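Local coordinates for protein acetyltransferase Atu2258 (Agrobacterium tumefaciens str. C58, PDB 2G3A) that transfers an acetyl group from acetyl coenzyme A to an acceptor substrate, with a preference for glucosamine 6-phosphate or dopamine, at residues G65-H70 against K95-A100; G69-G74 against R107-A112; L76-L81 against A112-M117. One frame throughout, in Å; residues are numbered along the deposited sequence.

Overall arrangement
The three contacts sit on one mixed sheet of the GNAT fold. Contact 1 is the fully buried one and wholly apolar: helix 92-106 lies on strand 63-72. Contacts 2 and 3 are partly buried. Contact 3 is the most central, joining the parallel strands 75-82 and 111-116, which that helix connects, by backbone bonds, a tyrosine pair, a tyrosine-aspartate bond and a water. In contact 2 the turn after strand 63-72 meets the turn after the same helix, held mainly by two hydrogen bonds with a methyl-sulfur touch beside them. Contacts 1 and 2 share Gly69 and His70, contacts 2 and 3 share Ala112, and strand pairing through Val68 ties contact 1 to contact 3. All three touch the second subunit.

Contact 1. Residues G65-H70 against K95-A100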
loop_
_atom_site.group_PDB
_atom_site.type_symbol
_atom_site.label_atom_id
_atom_site.label_comp_id
_atom_site.label_asym_id
_atom_site.label_seq_id
_atom_site.Cartn_x
_atom_site.Cartn_y
_atom_site.Cartn_z
ATOM N N GLY A 65 6.451 14.362 13.497
ATOM C CA GLY A 65 6.070 12.955 13.396
ATOM C C GLY A 65 4.559 12.830 13.279
ATOM O O GLY A 65 3.865 13.825 13.039
ATOM N N GLY A 66 4.054 11.614 13.456
ATOM C CA GLY A 66 2.616 11.377 13.408
ATOM C C GLY A 66 2.202 10.134 12.650
ATOM O O GLY A 66 2.988 9.212 12.479
ATOM N N LEU A 67 0.956 10.147 12.183
ATOM C CA LEU A 67 0.339 9.025 11.521
ATOM C C LEU A 67 -0.327 9.519 10.238
ATOM O O LEU A 67 -0.974 10.582 10.221
ATOM C CB LEU A 67 -0.667 8.344 12.474
ATOM C CG LEU A 67 -1.477 7.137 12.004
ATOM C CD1 LEU A 67 -1.895 6.271 13.199
ATOM C CD2 LEU A 67 -2.702 7.520 11.132
ATOM N N VAL A 68 -0.126 8.759 9.165
ATOM C CA VAL A 68 -0.772 9.015 7.873
ATOM C C VAL A 68 -1.596 7.794 7.504
ATOM O O VAL A 68 -1.085 6.665 7.491
ATOM C CB VAL A 68 0.268 9.316 6.761
ATOM C CG1 VAL A 68 -0.422 9.541 5.391
ATOM C CG2 VAL A 68 1.105 10.536 7.127
ATOM N N GLY A 69 -2.876 8.000 7.228
ATOM C CA GLY A 69 -3.713 6.892 6.781
ATOM C C GLY A 69 -4.978 7.341 6.104
ATOM O O GLY A 69 -5.086 8.480 5.662
ATOM N N HIS A 70 -5.945 6.440 6.009
ATOM C CA HIS A 70 -7.241 6.797 5.431
ATOM C C HIS A 70 -8.278 5.739 5.755
ATOM O O HIS A 70 -7.941 4.604 6.078
ATOM C CB HIS A 70 -7.153 6.982 3.907
ATOM C CG HIS A 70 -6.858 5.719 3.158
ATOM N ND1 HIS A 70 -5.582 5.358 2.783
ATOM C CD2 HIS A 70 -7.675 4.743 2.699
ATOM C CE1 HIS A 70 -5.625 4.208 2.136
ATOM N NE2 HIS A 70 -6.885 3.814 2.071
ATOM N N LYS A 95 -0.690 5.984 21.280
ATOM C CA LYS A 95 -1.559 7.157 21.355
ATOM C C LYS A 95 -2.055 7.551 19.970
ATOM O O LYS A 95 -3.223 7.896 19.803
ATOM C CB LYS A 95 -0.845 8.335 22.027
ATOM C CG LYS A 95 -1.679 9.624 22.067
ATOM C CD LYS A 95 -1.052 10.663 22.982
ATOM C CE LYS A 95 -1.955 11.892 23.132
ATOM N NZ LYS A 95 -1.350 12.860 24.094
ATOM N N LEU A 96 -1.150 7.531 18.991
ATOM C CA LEU A 96 -1.504 7.810 17.603
ATOM C C LEU A 96 -2.492 6.781 17.084
ATOM O O LEU A 96 -3.480 7.144 16.456
ATOM C CB LEU A 96 -0.252 7.848 16.708
ATOM C CG LEU A 96 0.735 8.994 16.969
ATOM C CD1 LEU A 96 2.059 8.690 16.315
ATOM C CD2 LEU A 96 0.190 10.341 16.494
ATOM N N LEU A 97 -2.243 5.501 17.377
ATOM C CA LEU A 97 -3.181 4.448 16.973
ATOM C C LEU A 97 -4.560 4.609 17.628
ATOM O O LEU A 97 -5.593 4.367 16.998
ATOM C CB LEU A 97 -2.609 3.072 17.292
ATOM C CG LEU A 97 -1.362 2.690 16.470
ATOM C CD1 LEU A 97 -0.739 1.439 17.076
ATOM C CD2 LEU A 97 -1.725 2.490 14.972
ATOM N N ALA A 98 -4.564 4.991 18.902
ATOM C CA ALA A 98 -5.815 5.221 19.632
ATOM C C ALA A 98 -6.598 6.415 19.077
ATOM O O ALA A 98 -7.834 6.360 18.952
ATOM C CB ALA A 98 -5.534 5.386 21.138
HETATM N N MSE A 99 -5.894 7.478 18.698
HETATM C CA MSE A 99 -6.564 8.637 18.091
HETATM C C MSE A 99 -7.156 8.307 16.720
HETATM O O MSE A 99 -8.273 8.735 16.391
HETATM C CB MSE A 99 -5.604 9.811 17.969
HETATM C CG MSE A 99 -5.168 10.373 19.311
HETATM SE SE MSE A 99 -3.969 11.878 19.053
HETATM C CE MSE A 99 -5.119 13.075 17.974
ATOM N N ALA A 100 -6.411 7.538 15.929
ATOM C CA ALA A 100 -6.884 7.060 14.621
ATOM C C ALA A 100 -8.088 6.124 14.768
ATOM O O ALA A 100 -9.070 6.253 14.034
ATOM C CB ALA A 100 -5.742 6.364 13.863
#
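Leu67 points from its strand toward helix 92-106, and of its own atoms CD1 makes the close contacts. Chi1 sets CG anti to the backbone N (179°), and CD1 meets Leu96, Leu97 and Ala100 together. Leu67 CD1 lies 3.9 Å from Ala100 CB and 4.2 Å from Leu97 CD2. Leu67 CD1 also rests 3.7 Å from Leu96 O. That carbonyl is already engaged within the helix by the N-H of Ala100. A small alanine suits this place because it lets the leucine come close to the helix.

Leu96 answers in the other direction. Its CB leans on the Leu67 methyl, while Leu96 CD1 reaches back to within 3.9 Å of Gly66 C. Gly66 has backbone angles (phi 137°) in which a CB would jam against the preceding carbonyl O, and its bare backbone lets the Leu96 methyls lie against it. The segments run at 38° to each other, their axes 8.6 Å apart at closest approach. Leu96 also packs on Ile54, Ile56 and Leu81, the last a CoA-binding residue by similarity, and on Phe18 of the second subunit. With no hydrogen bond across it, this helix-on-sheet contact rests on dispersion and the exclusion of water.

Contact 2. Residues G69-G74 against R107-A112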
loop_
_atom_site.group_PDB
_atom_site.type_symbol
_atom_site.label_atom_id
_atom_site.label_comp_id
_atom_site.label_asym_id
_atom_site.label_seq_id
_atom_site.Cartn_x
_atom_site.Cartn_y
_atom_site.Cartn_z
ATOM N N GLY A 69 -2.876 8.000 7.228
ATOM C CA GLY A 69 -3.713 6.892 6.781
ATOM C C GLY A 69 -4.978 7.341 6.104
ATOM O O GLY A 69 -5.086 8.480 5.662
ATOM N N HIS A 70 -5.945 6.440 6.009
ATOM C CA HIS A 70 -7.241 6.797 5.431
ATOM C C HIS A 70 -8.278 5.739 5.755
ATOM O O HIS A 70 -7.941 4.604 6.078
ATOM C CB HIS A 70 -7.153 6.982 3.907
ATOM C CG HIS A 70 -6.858 5.719 3.158
ATOM N ND1 HIS A 70 -5.582 5.358 2.783
ATOM C CD2 HIS A 70 -7.675 4.743 2.699
ATOM C CE1 HIS A 70 -5.625 4.208 2.136
ATOM N NE2 HIS A 70 -6.885 3.814 2.071
ATOM N N THR A 71 -9.545 6.118 5.657
ATOM C CA THR A 71 -10.612 5.142 5.767
ATOM C C THR A 71 -11.267 4.978 4.397
ATOM O O THR A 71 -11.446 5.957 3.675
ATOM C CB THR A 71 -11.649 5.562 6.810
ATOM O OG1 THR A 71 -12.155 6.856 6.466
ATOM C CG2 THR A 71 -10.998 5.627 8.198
ATOM N N ALA A 72 -11.590 3.735 4.042
ATOM C CA ALA A 72 -12.301 3.421 2.795
ATOM C C ALA A 72 -13.017 2.092 2.961
ATOM O O ALA A 72 -12.451 1.152 3.544
ATOM C CB ALA A 72 -11.318 3.341 1.635
ATOM N N ARG A 73 -14.248 2.002 2.460
ATOM C CA ARG A 73 -14.990 0.726 2.456
ATOM C C ARG A 73 -15.052 0.078 3.853
ATOM O O ARG A 73 -14.967 -1.151 4.009
ATOM C CB ARG A 73 -14.405 -0.225 1.401
ATOM C CG ARG A 73 -14.468 0.371 -0.004
ATOM C CD ARG A 73 -13.951 -0.557 -1.094
ATOM N NE ARG A 73 -14.035 0.076 -2.413
ATOM C CZ ARG A 73 -15.163 0.234 -3.100
ATOM N NH1 ARG A 73 -16.328 -0.175 -2.599
ATOM N NH2 ARG A 73 -15.129 0.833 -4.282
ATOM N N GLY A 74 -15.192 0.928 4.865
ATOM C CA GLY A 74 -15.440 0.488 6.235
ATOM C C GLY A 74 -14.209 0.190 7.064
ATOM O O GLY A 74 -14.336 -0.232 8.209
ATOM N N ARG A 107 -16.316 7.479 12.172
ATOM C CA ARG A 107 -16.676 7.446 10.752
ATOM C C ARG A 107 -17.523 6.217 10.410
ATOM O O ARG A 107 -17.936 6.049 9.261
ATOM C CB ARG A 107 -15.418 7.484 9.877
ATOM C CG ARG A 107 -14.544 8.724 10.078
ATOM C CD ARG A 107 -13.381 8.742 9.117
ATOM N NE ARG A 107 -12.576 9.945 9.289
ATOM C CZ ARG A 107 -11.505 10.259 8.562
ATOM N NH1 ARG A 107 -11.092 9.471 7.575
ATOM N NH2 ARG A 107 -10.849 11.384 8.816
ATOM N N GLY A 108 -17.757 5.361 11.408
ATOM C CA GLY A 108 -18.528 4.131 11.240
ATOM C C GLY A 108 -17.752 2.923 10.732
ATOM O O GLY A 108 -18.360 1.978 10.229
ATOM N N CYS A 109 -16.420 2.942 10.856
ATOM C CA CYS A 109 -15.578 1.829 10.376
ATOM C C CYS A 109 -15.742 0.581 11.226
ATOM O O CYS A 109 -16.094 0.680 12.391
ATOM C CB CYS A 109 -14.098 2.220 10.333
ATOM S SG CYS A 109 -13.768 3.531 9.130
HETATM N N MSE A 110 -15.473 -0.572 10.613
HETATM C CA MSE A 110 -15.588 -1.893 11.214
HETATM C C MSE A 110 -14.259 -2.433 11.740
HETATM O O MSE A 110 -14.215 -3.422 12.469
HETATM C CB MSE A 110 -16.080 -2.871 10.146
HETATM C CG MSE A 110 -17.477 -2.614 9.620
HETATM SE SE MSE A 110 -17.680 -3.660 7.968
HETATM C CE MSE A 110 -17.353 -5.352 8.680
ATOM N N GLY A 111 -13.162 -1.814 11.338
ATOM C CA GLY A 111 -11.848 -2.317 11.724
ATOM C C GLY A 111 -10.697 -1.523 11.131
ATOM O O GLY A 111 -10.904 -0.567 10.358
ATOM N N ALA A 112 -9.483 -1.918 11.486
ATOM C CA ALA A 112 -8.264 -1.247 11.001
ATOM C C ALA A 112 -7.309 -2.297 10.487
ATOM O O ALA A 112 -7.318 -3.442 10.945
ATOM C CB ALA A 112 -7.589 -0.452 12.155
#
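Thr71, near the end of strand 63-72, faces Arg107 and Cys109 with both branches of its side chain. Chi1 (57°) sets OG1 between the backbone N and the carbonyl carbon, and there Thr71 OG1 accepts a hydrogen bond from Arg107 NH1 at 3.0 Å. The bond is fairly straight, 162° at the hydrogen, and OG1 lies in the guanidinium plane, at its edge. On the other branch, Thr71 CG2 meets Cys109 SG at 3.6 Å. A threonine serves both neighbours here, offering a hydroxyl to the arginine and a methyl to the sulfur. Arg107 reaches the strand with its chain extended from CG to NE, and Arg107 CD comes 3.5 Å from Thr71 OG1. Its strongest polar partner is Glu103, which forms a salt bridge with NE, while NH2 bonds the carbonyl of Asp51; the charged group is thus held at several points.

The second segment begins where helix 92-106 ends in a Schellman motif. Gly108 takes a positive phi there (85°), easy for a residue without a side chain, and the chain turns toward strand 111-116, the second strand of the beta-alpha-beta crossover that this helix bridges.

Beyond Ala72 the first segment leaves the strand. The Arg73 guanidinium bonds the carbonyls of Phe44 and Gly45, and Ser141 OG of the second subunit. Gly74, also with positive phi, brings its backbone against Cys109, their CA atoms 4.4 Å apart. Glycine allows this approach, since a CB here would come close to the selenium of Met110, a selenomethionine. Met110 N donates to Gly74 O at 2.7 Å, and Cys109 CB touches Gly74 O at 3.3 Å.

Contact 3. Residues L76-L81 against A112-M117; sequences LYVQLL and AYIDTM
Tyr77 reaches across from strand 75-82 to Tyr113 and Asp115 on the next strand, and can be followed outward atom by atom. Tyr77 CB lies 3.7 Å from Tyr113 CZ. With chi1 at 177°, CG stands anti to the backbone N and lies near the same atom. Tyr77 CD1 meets Tyr113 CE1 at 3.4 Å, coming over one face of the Tyr113 ring toward its rim. The rings meet obliquely, planes 31° apart. CE1 then approaches Asp115 OD2, and Tyr77 CZ is 3.3 Å from Asp115 OD2. At the tip, Tyr77 OH donates a short hydrogen bond to Asp115 OD2, 2.5 Å away at the ring's edge; OD2 receives it on its syn lone pair. Tyrosine suits this place, since its ring covers a neighbour and its hydroxyl still reaches a polar partner; the bond would probably stabilise the negative charge of the aspartate.

Beneath these side chains the strands pair in parallel. Tyr113 N bonds Leu76 O at 2.7 Å, and Val78 N bonds Tyr113 O. Further on the strands splay, and a water bridges Val78 O and Asp115 N. Val68 is met by two successive residues, Gln79 and Leu80, a classic bulge. This bulge and the V-shaped opening are GNAT features where acetyl-CoA binds in relatives; Leu81 is CoA-binding by similarity.

On the face opposite the tyrosines, Leu76 CD2 rests on Ala112 CB at 3.9 Å, and Val78 CG1 on Ile114 CD1 at 3.7 Å. Leu76 also touches Ala104 of helix 92-106, which links the two strands as a beta-alpha-beta crossover, and Ile114 packs on Tyr125 of helix 119-128. Strand 63-72 flanks strand 75-82 on its other edge, while Leu136 of the second subunit packs on Tyr113.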
loop_
_atom_site.group_PDB
_atom_site.type_symbol
_atom_site.label_atom_id
_atom_site.label_comp_id
_atom_site.label_asym_id
_atom_site.label_seq_id
_atom_site.Cartn_x
_atom_site.Cartn_y
_atom_site.Cartn_z
ATOM N N LEU A 76 -10.114 1.341 8.349
ATOM C CA LEU A 76 -8.952 2.212 8.504
ATOM C C LEU A 76 -7.667 1.509 8.058
ATOM O O LEU A 76 -7.388 0.380 8.475
ATOM C CB LEU A 76 -8.801 2.643 9.970
ATOM C CG LEU A 76 -7.476 3.307 10.368
ATOM C CD1 LEU A 76 -7.278 4.663 9.705
ATOM C CD2 LEU A 76 -7.358 3.430 11.904
ATOM N N TYR A 77 -6.918 2.165 7.178
ATOM C CA TYR A 77 -5.564 1.720 6.823
ATOM C C TYR A 77 -4.595 2.754 7.377
ATOM O O TYR A 77 -4.716 3.955 7.080
ATOM C CB TYR A 77 -5.361 1.568 5.302
ATOM C CG TYR A 77 -3.916 1.167 4.951
ATOM C CD1 TYR A 77 -3.333 0.057 5.544
ATOM C CD2 TYR A 77 -3.124 1.941 4.071
ATOM C CE1 TYR A 77 -2.006 -0.318 5.261
ATOM C CE2 TYR A 77 -1.777 1.573 3.784
ATOM C CZ TYR A 77 -1.235 0.440 4.391
ATOM O OH TYR A 77 0.075 0.028 4.138
ATOM N N VAL A 78 -3.659 2.293 8.201
ATOM C CA VAL A 78 -2.576 3.138 8.686
ATOM C C VAL A 78 -1.394 2.923 7.746
ATOM O O VAL A 78 -0.848 1.817 7.665
ATOM C CB VAL A 78 -2.191 2.819 10.155
ATOM C CG1 VAL A 78 -0.933 3.601 10.588
ATOM C CG2 VAL A 78 -3.366 3.105 11.099
ATOM N N GLN A 79 -1.021 3.978 7.021
ATOM C CA GLN A 79 0.053 3.898 6.031
ATOM C C GLN A 79 1.443 4.206 6.604
ATOM O O GLN A 79 2.422 3.494 6.315
ATOM C CB GLN A 79 -0.235 4.861 4.868
ATOM C CG GLN A 79 0.764 4.763 3.718
ATOM C CD GLN A 79 0.810 6.034 2.878
ATOM O OE1 GLN A 79 -0.135 6.833 2.878
ATOM N NE2 GLN A 79 1.912 6.228 2.162
ATOM N N LEU A 80 1.541 5.271 7.399
ATOM C CA LEU A 80 2.819 5.662 7.976
ATOM C C LEU A 80 2.612 6.023 9.423
ATOM O O LEU A 80 1.599 6.615 9.766
ATOM C CB LEU A 80 3.412 6.887 7.263
ATOM C CG LEU A 80 3.559 6.954 5.736
ATOM C CD1 LEU A 80 3.823 8.398 5.324
ATOM C CD2 LEU A 80 4.680 6.063 5.242
ATOM N N LEU A 81 3.597 5.697 10.255
ATOM C CA LEU A 81 3.614 6.132 11.640
ATOM C C LEU A 81 5.042 6.368 12.038
ATOM O O LEU A 81 5.871 5.454 11.941
ATOM C CB LEU A 81 2.988 5.072 12.551
ATOM C CG LEU A 81 2.561 5.464 13.970
ATOM C CD1 LEU A 81 1.539 4.477 14.509
ATOM C CD2 LEU A 81 3.747 5.590 14.950
ATOM N N ALA A 112 -9.483 -1.918 11.486
ATOM C CA ALA A 112 -8.264 -1.247 11.001
ATOM C C ALA A 112 -7.309 -2.297 10.487
ATOM O O ALA A 112 -7.318 -3.442 10.945
ATOM C CB ALA A 112 -7.589 -0.452 12.155
ATOM N N TYR A 113 -6.455 -1.919 9.549
ATOM C CA TYR A 113 -5.322 -2.780 9.241
ATOM C C TYR A 113 -4.036 -1.996 9.053
ATOM O O TYR A 113 -4.038 -0.772 8.860
ATOM C CB TYR A 113 -5.630 -3.754 8.073
ATOM C CG TYR A 113 -5.753 -3.103 6.709
ATOM C CD1 TYR A 113 -4.772 -3.305 5.732
ATOM C CD2 TYR A 113 -6.866 -2.318 6.377
ATOM C CE1 TYR A 113 -4.883 -2.713 4.467
ATOM C CE2 TYR A 113 -6.993 -1.742 5.118
ATOM C CZ TYR A 113 -6.001 -1.945 4.168
ATOM O OH TYR A 113 -6.130 -1.362 2.916
ATOM N N ILE A 114 -2.933 -2.733 9.101
ATOM C CA ILE A 114 -1.620 -2.146 9.203
ATOM C C ILE A 114 -0.579 -3.149 8.716
ATOM O O ILE A 114 -0.823 -4.359 8.700
ATOM C CB ILE A 114 -1.351 -1.665 10.675
ATOM C CG1 ILE A 114 -0.232 -0.629 10.732
ATOM C CG2 ILE A 114 -1.035 -2.860 11.604
ATOM C CD1 ILE A 114 -0.261 0.225 12.054
ATOM N N ASP A 115 0.581 -2.653 8.294
ATOM C CA ASP A 115 1.656 -3.577 7.921
ATOM C C ASP A 115 3.018 -3.045 8.349
ATOM O O ASP A 115 3.168 -1.859 8.600
ATOM C CB ASP A 115 1.616 -3.870 6.425
ATOM C CG ASP A 115 1.568 -2.610 5.604
ATOM O OD1 ASP A 115 2.575 -1.903 5.591
ATOM O OD2 ASP A 115 0.519 -2.328 5.001
ATOM N N THR A 116 4.005 -3.924 8.430
ATOM C CA THR A 116 5.317 -3.519 8.941
ATOM C C THR A 116 6.413 -4.527 8.620
ATOM O O THR A 116 6.143 -5.723 8.501
ATOM C CB THR A 116 5.280 -3.257 10.481
ATOM O OG1 THR A 116 6.505 -2.653 10.880
ATOM C CG2 THR A 116 5.084 -4.548 11.282
HETATM N N MSE A 117 7.640 -4.033 8.492
HETATM C CA MSE A 117 8.825 -4.897 8.452
HETATM C C MSE A 117 9.695 -4.755 9.705
HETATM O O MSE A 117 10.756 -5.356 9.804
HETATM C CB MSE A 117 9.665 -4.575 7.226
HETATM C CG MSE A 117 10.450 -3.273 7.387
HETATM SE SE MSE A 117 11.466 -2.834 5.777
HETATM C CE MSE A 117 13.101 -3.851 6.139
HETATM O O HOH W 1 1.231 0.326 7.806
#